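Local coordinates for 11R-lipoxygenase (PDB 3VF1), which probably oxygenates polyunsaturated fatty acids as an iron-dependent, calcium-regulated dioxygenase of the lipoxygenase family, at residues Lys522-Asn525 against Glu526-Asp529. Numbering follows the deposited sequence.
Sequences KKDN and EIQD
The carboxylate of D524, the N-cap of helix 525-538, accepts through OD1 from the backbone N of I527 at 3.0 Å, the amide reaching it from above the carboxylate plane, about 66° out of it. The same oxygen takes a weak, bent bond from E526 N (2.9 Å). A chi1 of 177° carries the carboxylate of D524 away from its own N and over these amides, where the helix dipole probably favours its negative charge. OD2 of D524 is hydrogen-bonded to Y515 OH and H415 NE2, linking the cap to the chain just after helix 491-514 and to the residue just before helix 416-425. An asparagine here could keep the cap through its one carbonyl oxygen but would probably leave H415 NE2 facing an amide NH2 instead of its acceptor, with the negative charge at the helix start gone.

Backbone bonds continue the turn: Q528 N donates to D524 O at 3.3 Å and D529 N to N525 O at 3.1 Å. The side chain of Q528, bent at chi2, curls back toward the preceding loop; its CG lies 3.2 Å from D524 O, while its amide NE2 bonds to the carbonyls of V521 and F554. CG2 of I527 packs 3.7 Å from D524 CG, the two side chains crossing at about a right angle. N525 and E526 run alongside each other and point the same way, amide and carboxylate planes 52° apart.

The capped turn joins the short helix 518-522 to helix 525-538, well away from the iron site. E526 salt-bridges R154 of helix 148-164, and D524 and N525 rest on P141 in the loop preceding that helix.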
ATOM      1  N   LYS A 522      28.621   6.345  -1.361  1.00 42.79           N
ATOM      2  CA  LYS A 522      28.901   7.746  -1.067  1.00 42.95           C
ATOM      3  C   LYS A 522      29.009   8.567  -2.347  1.00 41.02           C
ATOM      4  O   LYS A 522      28.479   9.673  -2.433  1.00 45.67           O
ATOM      5  CB  LYS A 522      30.204   7.888  -0.279  1.00 45.26           C
ATOM      6  CG  LYS A 522      30.181   7.288   1.114  1.00 48.75           C
ATOM      7  CD  LYS A 522      31.384   7.760   1.923  1.00 51.46           C
ATOM      8  CE  LYS A 522      31.532   6.995   3.229  1.00 53.56           C
ATOM      9  NZ  LYS A 522      31.966   5.586   3.013  1.00 51.22           N
ATOM     10  N   LYS A 523      29.700   8.017  -3.341  1.00 40.51           N
ATOM     11  CA  LYS A 523      30.039   8.765  -4.548  1.00 48.93           C
ATOM     12  C   LYS A 523      28.970   8.686  -5.640  1.00 47.45           C
ATOM     13  O   LYS A 523      29.157   9.217  -6.734  1.00 48.94           O
ATOM     14  CB  LYS A 523      31.393   8.295  -5.087  1.00 52.24           C
ATOM     15  CG  LYS A 523      32.569   8.773  -4.249  1.00 59.96           C
ATOM     16  CD  LYS A 523      33.884   8.150  -4.690  1.00 70.43           C
ATOM     17  CE  LYS A 523      35.070   8.851  -4.041  1.00 77.24           C
ATOM     18  NZ  LYS A 523      34.938   8.956  -2.557  1.00 78.79           N
ATOM     19  N   ASP A 524      27.848   8.039  -5.338  1.00 47.41           N
ATOM     20  CA  ASP A 524      26.718   8.007  -6.257  1.00 41.80           C
ATOM     21  C   ASP A 524      25.887   9.260  -6.022  1.00 38.43           C
ATOM     22  O   ASP A 524      24.948   9.252  -5.232  1.00 38.52           O
ATOM     23  CB  ASP A 524      25.862   6.755  -6.041  1.00 39.43           C
ATOM     24  CG  ASP A 524      24.632   6.727  -6.930  1.00 38.41           C
ATOM     25  OD1 ASP A 524      24.266   7.785  -7.487  1.00 36.42           O
ATOM     26  OD2 ASP A 524      24.022   5.645  -7.068  1.00 39.43           O
ATOM     27  N   ASN A 525      26.239  10.338  -6.714  1.00 41.09           N
ATOM     28  CA  ASN A 525      25.581  11.624  -6.513  1.00 41.43           C
ATOM     29  C   ASN A 525      24.067  11.557  -6.702  1.00 36.77           C
ATOM     30  O   ASN A 525      23.330  12.368  -6.140  1.00 36.60           O
ATOM     31  CB  ASN A 525      26.175  12.667  -7.462  1.00 38.82           C
ATOM     32  CG  ASN A 525      26.019  12.284  -8.922  1.00 39.16           C
ATOM     33  OD1 ASN A 525      26.637  11.331  -9.396  1.00 38.91           O
ATOM     34  ND2 ASN A 525      25.193  13.032  -9.645  1.00 32.92           N
ATOM     35  N   GLU A 526      23.603  10.589  -7.486  1.00 35.07           N
ATOM     36  CA  GLU A 526      22.188  10.505  -7.832  1.00 37.69           C
ATOM     37  C   GLU A 526      21.328   9.909  -6.713  1.00 36.73           C
ATOM     38  O   GLU A 526      20.209  10.363  -6.483  1.00 37.09           O
ATOM     39  CB  GLU A 526      22.007   9.722  -9.136  1.00 35.02           C
ATOM     40  CG  GLU A 526      22.474  10.496 -10.359  1.00 37.00           C
ATOM     41  CD  GLU A 526      22.440   9.677 -11.634  1.00 42.10           C
ATOM     42  OE1 GLU A 526      22.220   8.450 -11.557  1.00 40.63           O
ATOM     43  OE2 GLU A 526      22.636  10.265 -12.719  1.00 44.04           O
ATOM     44  N   ILE A 527      21.845   8.901  -6.019  1.00 34.30           N
ATOM     45  CA  ILE A 527      21.119   8.321  -4.895  1.00 32.49           C
ATOM     46  C   ILE A 527      21.147   9.285  -3.715  1.00 36.29           C
ATOM     47  O   ILE A 527      20.236   9.296  -2.887  1.00 35.42           O
ATOM     48  CB  ILE A 527      21.708   6.960  -4.458  1.00 35.30           C
ATOM     49  CG1 ILE A 527      20.669   6.151  -3.675  1.00 37.12           C
ATOM     50  CG2 ILE A 527      22.961   7.155  -3.618  1.00 33.08           C
ATOM     51  CD1 ILE A 527      19.490   5.687  -4.511  1.00 35.57           C
ATOM     52  N   GLN A 528      22.198  10.097  -3.647  1.00 36.79           N
ATOM     53  CA  GLN A 528      22.331  11.088  -2.586  1.00 36.63           C
ATOM     54  C   GLN A 528      21.329  12.220  -2.788  1.00 37.83           C
ATOM     55  O   GLN A 528      20.819  12.788  -1.822  1.00 39.41           O
ATOM     56  CB  GLN A 528      23.757  11.640  -2.545  1.00 36.70           C
ATOM     57  CG  GLN A 528      24.822  10.573  -2.340  1.00 38.12           C
ATOM     58  CD  GLN A 528      24.679   9.842  -1.019  1.00 36.84           C
ATOM     59  OE1 GLN A 528      24.074  10.351  -0.078  1.00 37.18           O
ATOM     60  NE2 GLN A 528      25.234   8.640  -0.946  1.00 35.61           N
ATOM     61  N   ASP A 529      21.051  12.549  -4.046  1.00 38.58           N
ATOM     62  CA  ASP A 529      20.019  13.528  -4.367  1.00 40.50           C
ATOM     63  C   ASP A 529      18.659  12.959  -3.986  1.00 36.58           C
ATOM     64  O   ASP A 529      17.805  13.661  -3.446  1.00 36.43           O
ATOM     65  CB  ASP A 529      20.037  13.867  -5.860  1.00 40.25           C
ATOM     66  CG  ASP A 529      21.301  14.593  -6.282  1.00 45.78           C
ATOM     67  OD1 ASP A 529      21.907  15.277  -5.430  1.00 45.55           O
ATOM     68  OD2 ASP A 529      21.686  14.482  -7.464  1.00 41.61           O
TER